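Local coordinates for protein nicotinate-nucleotide--dimethylbenzimidazole phosphoribosyltransferase (Thermus thermophilus HB8, PDB 1WX1) that probably catalyses transfer of phosphoribose from nicotinate mononucleotide to 5,6-dimethylbenzimidazole, giving alpha-ribazole 5'-phosphate for cobalamin biosynthesis, at residues 14-19 with 322-327; 27-32 with 316-321. All coordinates share one frame; numbering follows the deposited sequence.

Contact 1 of 2, residues 14-19 with 322-327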
loop_
_atom_site.group_PDB
_atom_site.type_symbol
_atom_site.label_atom_id
_atom_site.label_comp_id
_atom_site.label_asym_id
_atom_site.label_seq_id
_atom_site.Cartn_x
_atom_site.Cartn_y
_atom_site.Cartn_z
ATOM N N ASP A 14 19.989 10.164 4.090
ATOM C CA ASP A 14 20.575 10.068 5.420
ATOM C C ASP A 14 20.502 11.385 6.193
ATOM O O ASP A 14 20.622 11.393 7.418
ATOM C CB ASP A 14 22.036 9.612 5.321
ATOM C CG ASP A 14 22.687 9.450 6.681
ATOM O OD1 ASP A 14 23.662 10.177 6.968
ATOM O OD2 ASP A 14 22.217 8.599 7.468
ATOM N N GLN A 15 20.298 12.493 5.484
ATOM C CA GLN A 15 20.221 13.798 6.134
ATOM C C GLN A 15 18.819 14.405 6.218
ATOM O O GLN A 15 18.660 15.539 6.669
ATOM C CB GLN A 15 21.166 14.786 5.441
ATOM C CG GLN A 15 22.642 14.488 5.693
ATOM C CD GLN A 15 22.998 14.512 7.177
ATOM O OE1 GLN A 15 22.914 15.554 7.829
ATOM N NE2 GLN A 15 23.393 13.359 7.715
ATOM N N LEU A 16 17.805 13.658 5.793
ATOM C CA LEU A 16 16.434 14.158 5.849
ATOM C C LEU A 16 15.952 14.220 7.293
ATOM O O LEU A 16 16.452 13.493 8.149
ATOM C CB LEU A 16 15.501 13.264 5.028
ATOM C CG LEU A 16 15.758 13.239 3.519
ATOM C CD1 LEU A 16 14.710 12.358 2.855
ATOM C CD2 LEU A 16 15.712 14.660 2.948
ATOM N N THR A 17 14.980 15.088 7.558
ATOM C CA THR A 17 14.453 15.254 8.908
ATOM C C THR A 17 13.607 14.094 9.419
ATOM O O THR A 17 12.378 14.162 9.459
ATOM C CB THR A 17 13.645 16.569 9.034
ATOM O OG1 THR A 17 12.659 16.636 7.996
ATOM C CG2 THR A 17 14.579 17.773 8.923
ATOM N N LYS A 18 14.292 13.030 9.820
ATOM C CA LYS A 18 13.663 11.836 10.369
ATOM C C LYS A 18 14.746 10.852 10.789
ATOM O O LYS A 18 15.869 10.895 10.281
ATOM C CB LYS A 18 12.705 11.201 9.347
ATOM C CG LYS A 18 13.237 11.081 7.933
ATOM C CD LYS A 18 14.175 9.910 7.771
ATOM C CE LYS A 18 14.541 9.716 6.309
ATOM N NZ LYS A 18 15.407 8.526 6.123
ATOM N N PRO A 19 14.433 9.961 11.740
ATOM C CA PRO A 19 15.426 8.983 12.198
ATOM C C PRO A 19 15.931 8.145 11.027
ATOM O O PRO A 19 15.203 7.913 10.062
ATOM C CB PRO A 19 14.648 8.144 13.213
ATOM C CG PRO A 19 13.589 9.093 13.712
ATOM C CD PRO A 19 13.152 9.782 12.444
ATOM N N LEU A 322 12.426 12.330 -0.888
ATOM C CA LEU A 322 13.613 13.125 -1.175
ATOM C C LEU A 322 13.322 14.621 -1.287
ATOM O O LEU A 322 14.239 15.433 -1.396
ATOM C CB LEU A 322 14.293 12.595 -2.441
ATOM C CG LEU A 322 15.002 11.251 -2.203
ATOM C CD1 LEU A 322 15.252 10.524 -3.515
ATOM C CD2 LEU A 322 16.309 11.504 -1.464
ATOM N N HIS A 323 12.043 14.979 -1.245
ATOM C CA HIS A 323 11.644 16.376 -1.309
ATOM C C HIS A 323 11.514 16.937 0.111
ATOM O O HIS A 323 11.236 18.123 0.302
ATOM C CB HIS A 323 10.325 16.514 -2.069
ATOM C CG HIS A 323 10.453 16.245 -3.538
ATOM N ND1 HIS A 323 10.488 17.258 -4.478
ATOM C CD2 HIS A 323 10.591 15.091 -4.225
ATOM C CE1 HIS A 323 10.640 16.733 -5.679
ATOM N NE2 HIS A 323 10.706 15.420 -5.559
ATOM N N MET A 324 11.711 16.077 1.106
ATOM C CA MET A 324 11.654 16.506 2.499
ATOM C C MET A 324 12.842 17.428 2.732
ATOM O O MET A 324 13.788 17.447 1.941
ATOM C CB MET A 324 11.797 15.319 3.454
ATOM C CG MET A 324 10.575 14.441 3.606
ATOM S SD MET A 324 10.998 12.982 4.577
ATOM C CE MET A 324 11.338 13.723 6.186
ATOM N N ALA A 325 12.797 18.184 3.820
ATOM C CA ALA A 325 13.898 19.076 4.160
ATOM C C ALA A 325 14.928 18.271 4.942
ATOM O O ALA A 325 14.580 17.292 5.610
ATOM C CB ALA A 325 13.389 20.226 5.013
ATOM N N THR A 326 16.194 18.662 4.846
ATOM C CA THR A 326 17.247 17.981 5.589
ATOM C C THR A 326 17.356 18.690 6.938
ATOM O O THR A 326 16.806 19.777 7.112
ATOM C CB THR A 326 18.615 18.081 4.878
ATOM O OG1 THR A 326 18.992 19.459 4.759
ATOM C CG2 THR A 326 18.547 17.453 3.498
ATOM N N PHE A 327 18.058 18.076 7.885
ATOM C CA PHE A 327 18.235 18.669 9.210
ATOM C C PHE A 327 18.761 20.094 9.077
ATOM O O PHE A 327 18.248 21.027 9.702
ATOM C CB PHE A 327 19.223 17.837 10.031
ATOM C CG PHE A 327 18.662 16.527 10.506
ATOM C CD1 PHE A 327 17.720 16.491 11.529
ATOM C CD2 PHE A 327 19.079 15.329 9.937
ATOM C CE1 PHE A 327 17.190 15.279 11.974
ATOM C CE2 PHE A 327 18.556 14.112 10.374
ATOM C CZ PHE A 327 17.614 14.086 11.398
#
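Leu-16 and Thr-326 form a lone non-hydrogen-bonded pair of antiparallel type between residues 14-19 and 322-327, with their CA atoms 3.9 Å apart. The hydrogen bonds lie one residue to either side of this pair: Phe-327 N gives to Gln-15 O at 2.9 Å, and Thr-17 N to Ala-325 O at 3.0 Å. Beyond the bridge Thr-17 is the centre of an inverse gamma turn, and the ring of Phe-327 covers this bend. Thr-17 CA sits over one ring face in a CH-pi contact, 4.2 Å from the centroid and offset toward the rim, while the ring carbon CE2 comes within 3.1 Å of Leu-16 O. A flat, broad aromatic group suits a patch of bare backbone, and an alanine here would probably leave the turn without its cover and open a gap beside Leu-16 O. On the other flank Met-324 crosses Leu-16 at about a right angle, its CB 4.0 Å from Leu-16 CD2. Its flexible thioether bends at the last torsion (chi3 67°), which brings CE to 3.5 Å from Thr-17 O and within touch of Lys-18 CG. Thr-17 suits its buried place between the loops and the second subunit: its hydroxyl is hydrogen-bonded to Asn-77 of the second subunit, while its methyl CG2 packs on the backbone of residues 325-327, 3.5 Å from Thr-326 O. Thr-326, meanwhile, caps the N-terminus of helix 327-330. An isolated antiparallel bridge, finished by an inverse gamma turn and a helix N-cap, thus ties the loop after helix 3-14 to the segment between helices 306-321 and 327-330, near the C-terminus, at the dimer interface.

Contact 2 of 2, residues 27-32 with 316-321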
loop_
_atom_site.group_PDB
_atom_site.type_symbol
_atom_site.label_atom_id
_atom_site.label_comp_id
_atom_site.label_asym_id
_atom_site.label_seq_id
_atom_site.Cartn_x
_atom_site.Cartn_y
_atom_site.Cartn_z
ATOM N N GLU A 27 12.410 3.938 1.455
ATOM C CA GLU A 27 13.630 4.704 1.227
ATOM C C GLU A 27 14.407 4.114 0.051
ATOM O O GLU A 27 14.919 4.847 -0.791
ATOM C CB GLU A 27 14.501 4.725 2.491
ATOM C CG GLU A 27 13.792 5.324 3.705
ATOM C CD GLU A 27 14.725 5.557 4.885
ATOM O OE1 GLU A 27 14.229 5.919 5.974
ATOM O OE2 GLU A 27 15.950 5.384 4.723
ATOM N N GLU A 28 14.484 2.788 -0.014
ATOM C CA GLU A 28 15.196 2.133 -1.106
ATOM C C GLU A 28 14.488 2.439 -2.427
ATOM O O GLU A 28 15.125 2.673 -3.453
ATOM C CB GLU A 28 15.244 0.617 -0.882
ATOM C CG GLU A 28 16.174 -0.109 -1.846
ATOM C CD GLU A 28 16.372 -1.572 -1.475
ATOM O OE1 GLU A 28 16.518 -1.860 -0.269
ATOM O OE2 GLU A 28 16.398 -2.433 -2.384
ATOM N N VAL A 29 13.162 2.432 -2.387
ATOM C CA VAL A 29 12.358 2.728 -3.565
ATOM C C VAL A 29 12.692 4.134 -4.065
ATOM O O VAL A 29 12.930 4.344 -5.255
ATOM C CB VAL A 29 10.846 2.649 -3.234
ATOM C CG1 VAL A 29 10.023 3.074 -4.446
ATOM C CG2 VAL A 29 10.475 1.221 -2.818
ATOM N N ALA A 30 12.714 5.093 -3.145
ATOM C CA ALA A 30 13.024 6.482 -3.488
ATOM C C ALA A 30 14.385 6.590 -4.173
ATOM O O ALA A 30 14.537 7.275 -5.187
ATOM C CB ALA A 30 13.006 7.351 -2.225
ATOM N N LEU A 31 15.382 5.916 -3.609
ATOM C CA LEU A 31 16.728 5.956 -4.173
ATOM C C LEU A 31 16.767 5.386 -5.583
ATOM O O LEU A 31 17.454 5.911 -6.457
ATOM C CB LEU A 31 17.695 5.183 -3.282
ATOM C CG LEU A 31 17.813 5.686 -1.842
ATOM C CD1 LEU A 31 18.765 4.779 -1.062
ATOM C CD2 LEU A 31 18.317 7.125 -1.842
ATOM N N ARG A 32 16.036 4.301 -5.807
ATOM C CA ARG A 32 16.016 3.698 -7.132
ATOM C C ARG A 32 15.347 4.645 -8.122
ATOM O O ARG A 32 15.823 4.820 -9.242
ATOM C CB ARG A 32 15.285 2.352 -7.098
ATOM C CG ARG A 32 15.983 1.289 -6.261
ATOM C CD ARG A 32 15.272 -0.060 -6.380
ATOM N NE ARG A 32 15.254 -0.521 -7.764
ATOM C CZ ARG A 32 14.352 -1.360 -8.265
ATOM N NH1 ARG A 32 13.381 -1.841 -7.493
ATOM N NH2 ARG A 32 14.417 -1.710 -9.545
ATOM N N ARG A 316 4.784 7.008 -5.774
ATOM C CA ARG A 316 4.758 8.470 -5.792
ATOM C C ARG A 316 5.180 9.011 -4.430
ATOM O O ARG A 316 5.950 9.966 -4.343
ATOM C CB ARG A 316 3.355 8.986 -6.137
ATOM C CG ARG A 316 2.866 8.566 -7.512
ATOM C CD ARG A 316 1.693 9.410 -7.972
ATOM N NE ARG A 316 1.200 8.970 -9.274
ATOM C CZ ARG A 316 0.207 8.103 -9.445
ATOM N NH1 ARG A 316 -0.411 7.585 -8.391
ATOM N NH2 ARG A 316 -0.159 7.741 -10.672
ATOM N N ALA A 317 4.670 8.392 -3.372
ATOM C CA ALA A 317 5.008 8.800 -2.012
ATOM C C ALA A 317 6.507 8.653 -1.790
ATOM O O ALA A 317 7.150 9.527 -1.213
ATOM C CB ALA A 317 4.252 7.943 -1.009
ATOM N N ALA A 318 7.056 7.533 -2.247
ATOM C CA ALA A 318 8.480 7.266 -2.105
ATOM C C ALA A 318 9.304 8.372 -2.766
ATOM O O ALA A 318 10.280 8.857 -2.194
ATOM C CB ALA A 318 8.818 5.910 -2.727
ATOM N N ALA A 319 8.908 8.772 -3.969
ATOM C CA ALA A 319 9.627 9.823 -4.685
ATOM C C ALA A 319 9.646 11.132 -3.892
ATOM O O ALA A 319 10.653 11.839 -3.879
ATOM C CB ALA A 319 8.991 10.050 -6.057
ATOM N N ARG A 320 8.535 11.444 -3.226
ATOM C CA ARG A 320 8.425 12.672 -2.439
ATOM C C ARG A 320 9.310 12.695 -1.189
ATOM O O ARG A 320 9.584 13.764 -0.642
ATOM C CB ARG A 320 6.970 12.906 -2.020
ATOM C CG ARG A 320 5.999 13.100 -3.180
ATOM C CD ARG A 320 6.420 14.255 -4.079
ATOM N NE ARG A 320 6.607 15.504 -3.339
ATOM C CZ ARG A 320 6.889 16.672 -3.911
ATOM N NH1 ARG A 320 7.011 16.753 -5.231
ATOM N NH2 ARG A 320 7.053 17.760 -3.165
ATOM N N ILE A 321 9.751 11.531 -0.727
ATOM C CA ILE A 321 10.601 11.485 0.462
ATOM C C ILE A 321 11.815 12.388 0.291
ATOM O O ILE A 321 12.184 13.127 1.203
ATOM C CB ILE A 321 11.101 10.049 0.763
ATOM C CG1 ILE A 321 9.929 9.165 1.187
ATOM C CG2 ILE A 321 12.150 10.084 1.872
ATOM C CD1 ILE A 321 10.293 7.699 1.362
#
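Val-29 lays its CG1 methyl against the CB of Ala-318, 3.5 Å away, where helix 24-37 crosses helix 306-321. CG1 is anti to the backbone N (chi1 175°), a setting that directs this branch at the alanine. The pair belongs to the helical part of the protein built from both ends of the chain, apart from the parallel six-stranded sheet, as in other CobT enzymes. The two segments cross steeply, at -79°, with axes 7.8 Å apart at closest approach. Such closeness calls for small residues at the crossing point, and Ala-30 and Ala-318 supply them: their CA atoms lie 4.8 Å from each other. Ile-321, one turn on from Ala-318, fills the next position with a branched apolar side chain; its CB is 4.5 Å from Ala-30 CB, and its terminal CD1 reaches toward the backbone of Glu-27. The same isoleucine also packs on Phe-88 of the second subunit, while Met-13 of helix 3-14 touches Ala-30. Apolar side chains make up most of the crossing, but its closest approach is of a methyl to a polar atom: Ala-30 CB lies 3.1 Å from Ala-318 O, which also accepts a hydrogen bond from Ile-321 N.

Contacts 1 and 2 have centres 12 Å apart, and both segments of contact 2 fall between the two of contact 1 in sequence: contact 2 pairs helices 24-37 and 306-321, and contact 1 pairs the loops next to them, so each joins the N-terminal region to the C-terminal one. They touch directly. Lys-18 NZ of contact 1 makes a salt bridge of 2.9 Å with Glu-27 OE1 of contact 2, whose carboxylate also accepts from Leu-23 N. Leu-16 CD1 packs 3.1 Å from Ile-321 O, and Leu-322 CD1 lies 3.7 Å from Ala-30 O. Both contacts meet the second subunit, and both lie away from Glu-304, the predicted proton acceptor.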